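Local structure of orotidine 5'-phosphate decarboxylase (Pyrococcus horikoshii, 2CZD) at residues N129-G140 / R152-G163; M1-Y9 / Y24-L34. The protein probably catalyses the decarboxylation of orotidine 5'-monophosphate to UMP, the last step of de novo UMP synthesis, and works as a homodimer. All blocks are in the same frame, centred on the assembly; numbering follows the deposited sequence.

Overall arrangement
Starting at the N terminus, strand 2-5 opens the barrel; the chain then runs through helix 11-21 and returns as strand 27-31, so that interaction 2 closes the first beta-alpha-beta unit. Much later, strand 135-137, helix 144-150 and strand 158-161 form another such unit, closed by interaction 1. The two closures follow one another in series, and neither encloses nor crosses the other. Both pair neighbouring parallel strands of the same eight-stranded TIM barrel, and strand 181-184 bridges them, lying between 158-161 and 2-5. Their centres lie about 18 Å apart, yet they touch: Phe-134 CZ packs 3.9 Å from Met-27 CE, and Leu-160 meets Val-3.

Interaction 1: residues N129-G140 / R152-G163; sequences NEIEPFGVIAPG and RLKEGIKILAPG
Asn-129, in the last turn of helix 121-131, clasps the backbone of 152-163 with both ends of its amide. From Asn-129 CB, which lies 4.2 Å from Lys-154 CE, chi1 of -73° sets CG beside the backbone N and carries the amide to the opposite chain. There Asn-129 OD1 accepts from Lys-154 N at 2.7 Å, the donor standing 46° out of the carbonyl plane, while Asn-129 ND2 gives a nearly straight bond to Arg-152 O at 3.0 Å, within the amide plane. An asparagine suits this place because one flat group supplies both acceptor and donor, which fixes its rotation.

Beyond this clasp the chains pair as parallel strands, Val-136 N bonding to Lys-158 O and Leu-160 N to Val-136 O. Branched Val-136 fills the space beside them: its CG2 meets Leu-153 CD2 tip to tip at 3.6 Å. At Gly-135 a side chain would strike Lys-158 O, so glycine fits. Lys-158 lays CG over a face of the Phe-134 ring, a CH-pi contact 4.2 Å from the centroid. Pro-162 and Gly-163, at the far end, belong to the substrate-binding site.

The pair closes a right-handed beta-alpha-beta crossover of the TIM barrel: helix 144-150 packs on Val-136, Ala-138 and Ile-159, strand 101-105 flanks 135-137, and strand 181-184 flanks 158-161.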
loop_
_atom_site.group_PDB
_atom_site.type_symbol
_atom_site.label_atom_id
_atom_site.label_comp_id
_atom_site.label_asym_id
_atom_site.label_seq_id
_atom_site.Cartn_x
_atom_site.Cartn_y
_atom_site.Cartn_z
ATOM N N ASN B 129 1.411 -21.104 1.990
ATOM C CA ASN B 129 1.449 -22.386 2.686
ATOM C C ASN B 129 2.605 -22.441 3.688
ATOM O O ASN B 129 2.492 -23.069 4.741
ATOM C CB ASN B 129 1.559 -23.523 1.675
ATOM C CG ASN B 129 0.265 -23.757 0.937
ATOM O OD1 ASN B 129 -0.798 -23.289 1.366
ATOM N ND2 ASN B 129 0.338 -24.495 -0.161
ATOM N N GLU B 130 3.709 -21.771 3.370
ATOM C CA GLU B 130 4.872 -21.754 4.249
ATOM C C GLU B 130 4.603 -20.870 5.458
ATOM O O GLU B 130 4.862 -21.251 6.606
ATOM C CB GLU B 130 6.097 -21.182 3.520
ATOM C CG GLU B 130 6.698 -22.028 2.403
ATOM C CD GLU B 130 7.928 -21.358 1.760
ATOM O OE1 GLU B 130 8.452 -21.911 0.773
ATOM O OE2 GLU B 130 8.376 -20.281 2.236
ATOM N N ILE B 131 4.065 -19.683 5.195
ATOM C CA ILE B 131 3.821 -18.711 6.249
ATOM C C ILE B 131 2.620 -19.005 7.142
ATOM O O ILE B 131 2.628 -18.673 8.329
ATOM C CB ILE B 131 3.708 -17.295 5.627
ATOM C CG1 ILE B 131 5.108 -16.833 5.188
ATOM C CG2 ILE B 131 3.110 -16.298 6.631
ATOM C CD1 ILE B 131 5.141 -15.500 4.485
ATOM N N GLU B 132 1.609 -19.661 6.570
ATOM C CA GLU B 132 0.374 -19.989 7.277
ATOM C C GLU B 132 -0.330 -18.761 7.887
ATOM O O GLU B 132 -0.463 -18.631 9.107
ATOM C CB GLU B 132 0.605 -21.074 8.347
ATOM C CG GLU B 132 1.124 -22.374 7.763
ATOM C CD GLU B 132 1.437 -23.434 8.821
ATOM O OE1 GLU B 132 1.857 -24.539 8.427
ATOM O OE2 GLU B 132 1.286 -23.164 10.037
ATOM N N PRO B 133 -0.744 -17.812 7.032
ATOM C CA PRO B 133 -1.453 -16.612 7.496
ATOM C C PRO B 133 -2.864 -17.062 7.914
ATOM O O PRO B 133 -3.248 -18.216 7.704
ATOM C CB PRO B 133 -1.533 -15.746 6.235
ATOM C CG PRO B 133 -1.696 -16.794 5.148
ATOM C CD PRO B 133 -0.655 -17.833 5.558
ATOM N N PHE B 134 -3.627 -16.151 8.498
ATOM C CA PHE B 134 -5.008 -16.483 8.851
ATOM C C PHE B 134 -5.765 -16.877 7.583
ATOM O O PHE B 134 -6.557 -17.820 7.587
ATOM C CB PHE B 134 -5.699 -15.275 9.496
ATOM C CG PHE B 134 -7.194 -15.455 9.684
ATOM C CD1 PHE B 134 -8.100 -14.882 8.795
ATOM C CD2 PHE B 134 -7.688 -16.199 10.752
ATOM C CE1 PHE B 134 -9.477 -15.032 8.956
ATOM C CE2 PHE B 134 -9.059 -16.358 10.926
ATOM C CZ PHE B 134 -9.962 -15.773 10.027
ATOM N N GLY B 135 -5.532 -16.140 6.502
ATOM C CA GLY B 135 -6.221 -16.455 5.264
ATOM C C GLY B 135 -5.639 -15.794 4.037
ATOM O O GLY B 135 -4.611 -15.118 4.110
ATOM N N VAL B 136 -6.291 -16.042 2.903
ATOM C CA VAL B 136 -5.922 -15.445 1.622
ATOM C C VAL B 136 -7.217 -15.040 0.948
ATOM O O VAL B 136 -8.298 -15.498 1.327
ATOM C CB VAL B 136 -5.154 -16.408 0.667
ATOM C CG1 VAL B 136 -3.862 -16.872 1.329
ATOM C CG2 VAL B 136 -6.031 -17.585 0.269
ATOM N N ILE B 137 -7.108 -14.163 -0.046
ATOM C CA ILE B 137 -8.283 -13.724 -0.782
ATOM C C ILE B 137 -8.399 -14.465 -2.117
ATOM O O ILE B 137 -7.401 -14.700 -2.802
ATOM C CB ILE B 137 -8.217 -12.201 -1.022
ATOM C CG1 ILE B 137 -8.397 -11.477 0.322
ATOM C CG2 ILE B 137 -9.277 -11.786 -2.041
ATOM C CD1 ILE B 137 -8.306 -9.980 0.223
ATOM N N ALA B 138 -9.614 -14.890 -2.463
ATOM C CA ALA B 138 -9.836 -15.574 -3.745
ATOM C C ALA B 138 -10.894 -14.761 -4.467
ATOM O O ALA B 138 -12.069 -14.763 -4.068
ATOM C CB ALA B 138 -10.357 -17.016 -3.528
ATOM N N PRO B 139 -10.489 -14.018 -5.511
ATOM C CA PRO B 139 -11.443 -13.210 -6.274
ATOM C C PRO B 139 -12.592 -14.169 -6.524
ATOM O O PRO B 139 -12.437 -15.128 -7.273
ATOM C CB PRO B 139 -10.666 -12.883 -7.543
ATOM C CG PRO B 139 -9.236 -12.745 -7.025
ATOM C CD PRO B 139 -9.125 -13.921 -6.067
ATOM N N GLY B 140 -13.714 -13.927 -5.843
ATOM C CA GLY B 140 -14.873 -14.789 -5.941
ATOM C C GLY B 140 -15.725 -14.524 -7.157
ATOM O O GLY B 140 -16.742 -15.197 -7.367
ATOM N N ARG B 152 -5.006 -25.893 -3.701
ATOM C CA ARG B 152 -3.561 -25.727 -3.578
ATOM C C ARG B 152 -3.127 -25.190 -2.224
ATOM O O ARG B 152 -1.948 -25.265 -1.868
ATOM C CB ARG B 152 -3.071 -24.783 -4.682
ATOM C CG ARG B 152 -3.206 -25.405 -6.052
ATOM C CD ARG B 152 -3.144 -24.401 -7.178
ATOM N NE ARG B 152 -3.164 -25.129 -8.444
ATOM C CZ ARG B 152 -4.222 -25.775 -8.935
ATOM N NH1 ARG B 152 -4.118 -26.429 -10.089
ATOM N NH2 ARG B 152 -5.397 -25.748 -8.305
ATOM N N LEU B 153 -4.092 -24.669 -1.474
ATOM C CA LEU B 153 -3.842 -24.046 -0.182
ATOM C C LEU B 153 -3.920 -24.991 1.008
ATOM O O LEU B 153 -4.855 -25.790 1.121
ATOM C CB LEU B 153 -4.837 -22.889 0.019
ATOM C CG LEU B 153 -4.650 -21.930 1.208
ATOM C CD1 LEU B 153 -3.423 -21.035 0.990
ATOM C CD2 LEU B 153 -5.895 -21.037 1.313
ATOM N N LYS B 154 -2.935 -24.893 1.903
ATOM C CA LYS B 154 -2.913 -25.747 3.091
ATOM C C LYS B 154 -4.179 -25.583 3.948
ATOM O O LYS B 154 -4.692 -24.472 4.150
ATOM C CB LYS B 154 -1.679 -25.420 3.940
ATOM C CG LYS B 154 -1.388 -26.413 5.050
ATOM C CD LYS B 154 -0.336 -25.846 5.998
ATOM C CE LYS B 154 0.959 -25.570 5.290
ATOM N NZ LYS B 154 1.688 -26.824 4.971
ATOM N N GLU B 155 -4.690 -26.700 4.459
ATOM C CA GLU B 155 -5.870 -26.639 5.306
ATOM C C GLU B 155 -5.479 -25.835 6.538
ATOM O O GLU B 155 -4.318 -25.843 6.973
ATOM C CB GLU B 155 -6.321 -28.046 5.710
ATOM C CG GLU B 155 -5.253 -28.832 6.453
ATOM C CD GLU B 155 -4.384 -29.692 5.550
ATOM O OE1 GLU B 155 -4.175 -29.354 4.359
ATOM O OE2 GLU B 155 -3.888 -30.730 6.044
ATOM N N GLY B 156 -6.445 -25.145 7.109
ATOM C CA GLY B 156 -6.131 -24.322 8.248
ATOM C C GLY B 156 -6.055 -22.878 7.805
ATOM O O GLY B 156 -6.246 -21.989 8.625
ATOM N N ILE B 157 -5.730 -22.642 6.530
ATOM C CA ILE B 157 -5.700 -21.265 6.042
ATOM C C ILE B 157 -7.056 -20.994 5.411
ATOM O O ILE B 157 -7.485 -21.743 4.529
ATOM C CB ILE B 157 -4.592 -21.047 4.979
ATOM C CG1 ILE B 157 -3.230 -21.434 5.576
ATOM C CG2 ILE B 157 -4.574 -19.558 4.534
ATOM C CD1 ILE B 157 -2.071 -21.420 4.578
ATOM N N LYS B 158 -7.713 -19.932 5.871
ATOM C CA LYS B 158 -9.044 -19.566 5.385
ATOM C C LYS B 158 -9.015 -18.846 4.043
ATOM O O LYS B 158 -7.979 -18.330 3.600
ATOM C CB LYS B 158 -9.750 -18.641 6.384
ATOM C CG LYS B 158 -9.774 -19.108 7.841
ATOM C CD LYS B 158 -10.590 -20.356 8.014
ATOM C CE LYS B 158 -10.632 -20.762 9.497
ATOM N NZ LYS B 158 -11.392 -22.020 9.749
ATOM N N ILE B 159 -10.171 -18.854 3.380
ATOM C CA ILE B 159 -10.328 -18.148 2.127
ATOM C C ILE B 159 -11.458 -17.128 2.287
ATOM O O ILE B 159 -12.550 -17.457 2.781
ATOM C CB ILE B 159 -10.671 -19.108 0.988
ATOM C CG1 ILE B 159 -9.443 -19.956 0.667
ATOM C CG2 ILE B 159 -11.086 -18.339 -0.263
ATOM C CD1 ILE B 159 -9.699 -21.009 -0.433
ATOM N N LEU B 160 -11.179 -15.887 1.907
ATOM C CA LEU B 160 -12.177 -14.817 1.953
ATOM C C LEU B 160 -12.463 -14.499 0.489
ATOM O O LEU B 160 -11.539 -14.253 -0.278
ATOM C CB LEU B 160 -11.626 -13.580 2.676
ATOM C CG LEU B 160 -11.360 -13.763 4.174
ATOM C CD1 LEU B 160 -9.971 -14.366 4.378
ATOM C CD2 LEU B 160 -11.427 -12.418 4.903
ATOM N N ALA B 161 -13.737 -14.480 0.100
ATOM C CA ALA B 161 -14.088 -14.274 -1.307
ATOM C C ALA B 161 -14.986 -13.081 -1.631
ATOM O O ALA B 161 -16.167 -13.053 -1.242
ATOM C CB ALA B 161 -14.745 -15.543 -1.868
ATOM N N PRO B 162 -14.428 -12.072 -2.313
ATOM C CA PRO B 162 -15.185 -10.886 -2.710
ATOM C C PRO B 162 -15.748 -11.146 -4.116
ATOM O O PRO B 162 -15.473 -12.175 -4.744
ATOM C CB PRO B 162 -14.120 -9.792 -2.753
ATOM C CG PRO B 162 -12.913 -10.541 -3.303
ATOM C CD PRO B 162 -12.985 -11.906 -2.604
ATOM N N GLY B 163 -16.577 -10.218 -4.592
ATOM C CA GLY B 163 -17.088 -10.308 -5.955
ATOM C C GLY B 163 -18.079 -11.395 -6.326
ATOM O O GLY B 163 -18.161 -11.788 -7.492
HETATM O O HOH W 1 -3.341 -20.535 9.344
HETATM O O HOH W 2 -6.763 -19.568 9.751
#

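Interaction 2: residues M1-Y9 / Y24-L34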
loop_
_atom_site.group_PDB
_atom_site.type_symbol
_atom_site.label_atom_id
_atom_site.label_comp_id
_atom_site.label_asym_id
_atom_site.label_seq_id
_atom_site.Cartn_x
_atom_site.Cartn_y
_atom_site.Cartn_z
ATOM N N MET B 1 -20.154 -16.931 6.594
ATOM C CA MET B 1 -19.789 -15.715 7.375
ATOM C C MET B 1 -19.511 -14.565 6.426
ATOM O O MET B 1 -18.816 -14.701 5.419
ATOM C CB MET B 1 -18.573 -15.980 8.266
ATOM C CG MET B 1 -18.848 -16.993 9.377
ATOM S SD MET B 1 -17.417 -17.314 10.410
ATOM C CE MET B 1 -16.446 -18.407 9.348
ATOM N N ILE B 2 -20.066 -13.419 6.766
ATOM C CA ILE B 2 -19.936 -12.241 5.928
ATOM C C ILE B 2 -18.939 -11.222 6.448
ATOM O O ILE B 2 -18.931 -10.918 7.630
ATOM C CB ILE B 2 -21.323 -11.538 5.808
ATOM C CG1 ILE B 2 -22.316 -12.495 5.171
ATOM C CG2 ILE B 2 -21.215 -10.217 5.035
ATOM C CD1 ILE B 2 -23.754 -11.971 5.214
ATOM N N VAL B 3 -18.096 -10.720 5.545
ATOM C CA VAL B 3 -17.156 -9.655 5.868
ATOM C C VAL B 3 -17.730 -8.436 5.166
ATOM O O VAL B 3 -17.865 -8.426 3.957
ATOM C CB VAL B 3 -15.742 -9.924 5.315
ATOM C CG1 VAL B 3 -14.876 -8.661 5.500
ATOM C CG2 VAL B 3 -15.124 -11.121 6.075
ATOM N N LEU B 4 -18.090 -7.415 5.937
ATOM C CA LEU B 4 -18.654 -6.200 5.352
ATOM C C LEU B 4 -17.547 -5.227 4.962
ATOM O O LEU B 4 -16.804 -4.768 5.832
ATOM C CB LEU B 4 -19.588 -5.510 6.360
ATOM C CG LEU B 4 -20.126 -4.155 5.883
ATOM C CD1 LEU B 4 -21.020 -4.351 4.669
ATOM C CD2 LEU B 4 -20.924 -3.499 7.025
ATOM N N ALA B 5 -17.439 -4.946 3.664
ATOM C CA ALA B 5 -16.467 -3.964 3.154
ATOM C C ALA B 5 -17.181 -2.634 3.408
ATOM O O ALA B 5 -18.038 -2.191 2.614
ATOM C CB ALA B 5 -16.222 -4.179 1.668
ATOM N N LEU B 6 -16.829 -2.017 4.537
ATOM C CA LEU B 6 -17.478 -0.789 4.999
ATOM C C LEU B 6 -16.903 0.447 4.332
ATOM O O LEU B 6 -16.249 1.296 4.973
ATOM C CB LEU B 6 -17.355 -0.689 6.515
ATOM C CG LEU B 6 -18.193 0.408 7.181
ATOM C CD1 LEU B 6 -19.670 0.117 6.941
ATOM C CD2 LEU B 6 -17.891 0.435 8.667
ATOM N N ASP B 7 -17.186 0.544 3.045
ATOM C CA ASP B 7 -16.664 1.628 2.235
ATOM C C ASP B 7 -17.622 2.812 2.207
ATOM O O ASP B 7 -18.085 3.244 1.156
ATOM C CB ASP B 7 -16.359 1.103 0.830
ATOM C CG ASP B 7 -15.296 0.007 0.831
ATOM O OD1 ASP B 7 -14.549 -0.103 1.829
ATOM O OD2 ASP B 7 -15.194 -0.735 -0.172
ATOM N N VAL B 8 -17.907 3.306 3.406
ATOM C CA VAL B 8 -18.796 4.434 3.638
ATOM C C VAL B 8 -17.855 5.457 4.240
ATOM O O VAL B 8 -17.490 5.375 5.414
ATOM C CB VAL B 8 -19.890 4.038 4.631
ATOM C CG1 VAL B 8 -20.711 5.261 5.043
ATOM C CG2 VAL B 8 -20.768 2.971 3.993
ATOM N N TYR B 9 -17.462 6.420 3.416
ATOM C CA TYR B 9 -16.475 7.402 3.829
ATOM C C TYR B 9 -16.985 8.576 4.640
ATOM O O TYR B 9 -16.423 9.667 4.619
ATOM C CB TYR B 9 -15.693 7.836 2.585
ATOM C CG TYR B 9 -15.173 6.632 1.807
ATOM C CD1 TYR B 9 -14.387 5.659 2.436
ATOM C CD2 TYR B 9 -15.526 6.424 0.472
ATOM C CE1 TYR B 9 -13.976 4.511 1.759
ATOM C CE2 TYR B 9 -15.119 5.279 -0.217
ATOM C CZ TYR B 9 -14.344 4.326 0.431
ATOM O OH TYR B 9 -13.935 3.210 -0.262
ATOM N N TYR B 24 -25.530 -9.952 11.683
ATOM C CA TYR B 24 -25.338 -10.822 10.541
ATOM C C TYR B 24 -23.988 -10.801 9.851
ATOM O O TYR B 24 -23.876 -11.333 8.755
ATOM C CB TYR B 24 -26.431 -10.554 9.502
ATOM C CG TYR B 24 -27.817 -10.738 10.064
ATOM C CD1 TYR B 24 -28.584 -9.642 10.437
ATOM C CD2 TYR B 24 -28.341 -12.009 10.262
ATOM C CE1 TYR B 24 -29.849 -9.804 10.997
ATOM C CE2 TYR B 24 -29.607 -12.186 10.826
ATOM C CZ TYR B 24 -30.354 -11.077 11.188
ATOM O OH TYR B 24 -31.609 -11.241 11.749
ATOM N N ILE B 25 -22.972 -10.210 10.483
ATOM C CA ILE B 25 -21.636 -10.162 9.882
ATOM C C ILE B 25 -20.594 -10.654 10.884
ATOM O O ILE B 25 -20.805 -10.593 12.100
ATOM C CB ILE B 25 -21.273 -8.735 9.411
ATOM C CG1 ILE B 25 -21.249 -7.777 10.599
ATOM C CG2 ILE B 25 -22.319 -8.239 8.409
ATOM C CD1 ILE B 25 -20.563 -6.440 10.274
ATOM N N SER B 26 -19.485 -11.162 10.364
ATOM C CA SER B 26 -18.413 -11.671 11.209
ATOM C C SER B 26 -17.238 -10.715 11.350
ATOM O O SER B 26 -16.493 -10.767 12.351
ATOM C CB SER B 26 -17.915 -13.004 10.664
ATOM O OG SER B 26 -18.982 -13.934 10.637
ATOM N N MET B 27 -17.057 -9.849 10.354
ATOM C CA MET B 27 -15.969 -8.871 10.391
ATOM C C MET B 27 -16.316 -7.650 9.565
ATOM O O MET B 27 -17.159 -7.711 8.680
ATOM C CB MET B 27 -14.680 -9.472 9.822
ATOM C CG MET B 27 -14.197 -10.696 10.573
ATOM S SD MET B 27 -12.562 -11.161 10.020
ATOM C CE MET B 27 -12.477 -12.894 10.578
ATOM N N ILE B 28 -15.631 -6.549 9.863
ATOM C CA ILE B 28 -15.779 -5.305 9.131
ATOM C C ILE B 28 -14.418 -5.092 8.485
ATOM O O ILE B 28 -13.381 -5.242 9.143
ATOM C CB ILE B 28 -16.048 -4.122 10.071
ATOM C CG1 ILE B 28 -17.384 -4.334 10.789
ATOM C CG2 ILE B 28 -16.039 -2.822 9.286
ATOM C CD1 ILE B 28 -17.591 -3.390 11.970
ATOM N N LYS B 29 -14.417 -4.781 7.199
ATOM C CA LYS B 29 -13.167 -4.517 6.486
ATOM C C LYS B 29 -13.088 -3.024 6.142
ATOM O O LYS B 29 -14.028 -2.450 5.567
ATOM C CB LYS B 29 -13.096 -5.359 5.200
ATOM C CG LYS B 29 -11.803 -5.143 4.388
ATOM C CD LYS B 29 -11.788 -6.094 3.194
ATOM C CE LYS B 29 -12.688 -5.605 2.043
ATOM N NZ LYS B 29 -12.181 -4.333 1.437
ATOM N N VAL B 30 -11.977 -2.393 6.501
ATOM C CA VAL B 30 -11.794 -0.975 6.217
ATOM C C VAL B 30 -10.619 -0.807 5.257
ATOM O O VAL B 30 -9.726 -1.654 5.204
ATOM C CB VAL B 30 -11.551 -0.153 7.510
ATOM C CG1 VAL B 30 -12.747 -0.316 8.461
ATOM C CG2 VAL B 30 -10.257 -0.595 8.185
ATOM N N ASN B 31 -10.621 0.273 4.488
ATOM C CA ASN B 31 -9.534 0.493 3.531
ATOM C C ASN B 31 -8.793 1.813 3.752
ATOM O O ASN B 31 -9.098 2.547 4.687
ATOM C CB ASN B 31 -10.078 0.415 2.102
ATOM C CG ASN B 31 -11.172 1.430 1.833
ATOM O OD1 ASN B 31 -11.353 2.382 2.582
ATOM N ND2 ASN B 31 -11.891 1.242 0.737
ATOM N N TRP B 32 -7.788 2.100 2.927
ATOM C CA TRP B 32 -7.058 3.355 3.098
ATOM C C TRP B 32 -7.957 4.603 2.944
ATOM O O TRP B 32 -7.832 5.552 3.715
ATOM C CB TRP B 32 -5.862 3.434 2.121
ATOM C CG TRP B 32 -4.618 2.645 2.533
ATOM C CD1 TRP B 32 -3.957 1.724 1.768
ATOM C CD2 TRP B 32 -3.830 2.813 3.722
ATOM N NE1 TRP B 32 -2.806 1.315 2.400
ATOM C CE2 TRP B 32 -2.697 1.966 3.598
ATOM C CE3 TRP B 32 -3.962 3.597 4.871
ATOM C CZ2 TRP B 32 -1.708 1.886 4.577
ATOM C CZ3 TRP B 32 -2.963 3.517 5.861
ATOM C CH2 TRP B 32 -1.850 2.663 5.696
ATOM N N PRO B 33 -8.872 4.615 1.959
ATOM C CA PRO B 33 -9.724 5.807 1.823
ATOM C C PRO B 33 -10.456 6.184 3.114
ATOM O O PRO B 33 -10.529 7.360 3.465
ATOM C CB PRO B 33 -10.685 5.423 0.697
ATOM C CG PRO B 33 -9.779 4.593 -0.229
ATOM C CD PRO B 33 -8.922 3.770 0.749
ATOM N N LEU B 34 -11.001 5.192 3.819
ATOM C CA LEU B 34 -11.701 5.478 5.066
ATOM C C LEU B 34 -10.721 5.992 6.117
ATOM O O LEU B 34 -11.003 6.972 6.799
ATOM C CB LEU B 34 -12.436 4.231 5.588
ATOM C CG LEU B 34 -13.191 4.423 6.909
ATOM C CD1 LEU B 34 -14.299 5.484 6.721
ATOM C CD2 LEU B 34 -13.796 3.093 7.351
HETATM O O HOH W 3 -22.073 -13.479 8.841
HETATM O O HOH W 4 -13.599 1.036 4.294
HETATM O O HOH W 5 -13.141 -2.147 2.932
HETATM O O HOH W 6 -13.084 -2.455 -0.490
#
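Leu-6 and Ile-28 run alongside each other in the same direction, with Ile-28 CG2 3.7 Å from Leu-6 CB. They belong to the tightly packed part of the contact, where aliphatic side chains suit the buried outer side of the sheet. Nearby, Ile-25 CD1 reaches Leu-4 CB. On the other face, the Val-3 side chain crosses that of Lys-29 at about a right angle, CG1 against Lys-29 CB. Backbone bonds knit the two strands: Leu-4 N gives to Met-27 O, and Lys-29 N to Leu-4 O at 2.8 Å and 175°.

This is the first beta-alpha-beta unit of the TIM barrel, with helix 11-21 linking the parallel strands 2-5 and 27-31. As in other TIM barrels, the active site lies at the C-terminal ends of the strands, and there the contact turns polar and watery. Lys-29 and Asp-7 are substrate-binding residues. The lysine's chain stays extended to CG and CD; the bend at chi3 (78°) lays CE against Ala-5 CB, and a second at chi4 turns NZ, which forms a salt bridge with Asp-57. Asp-7 does not meet this ammonium directly: one water joins Asp-7 OD2 to Lys-29 NZ, and another takes a bond from NZ and sits within reach of Asp-7 OD1.

Asn-31, the N-cap of helix 32-38, serves two partners. Asn-31 OD1 accepts from Leu-34 N at 3.1 Å, while Asn-31 ND2 donates to Tyr-9 OH at 3.0 Å, with ring and amide planes only 17° apart. An alanine here would remove both bonds, and is likely to leave Leu-34 N without its cap and the Tyr-9 hydroxyl without this donor. The Tyr-9 ring runs alongside Pro-33, CE1 lying 3.6 Å from Pro-33 CB, and Leu-69 of the second subunit packs on both residues.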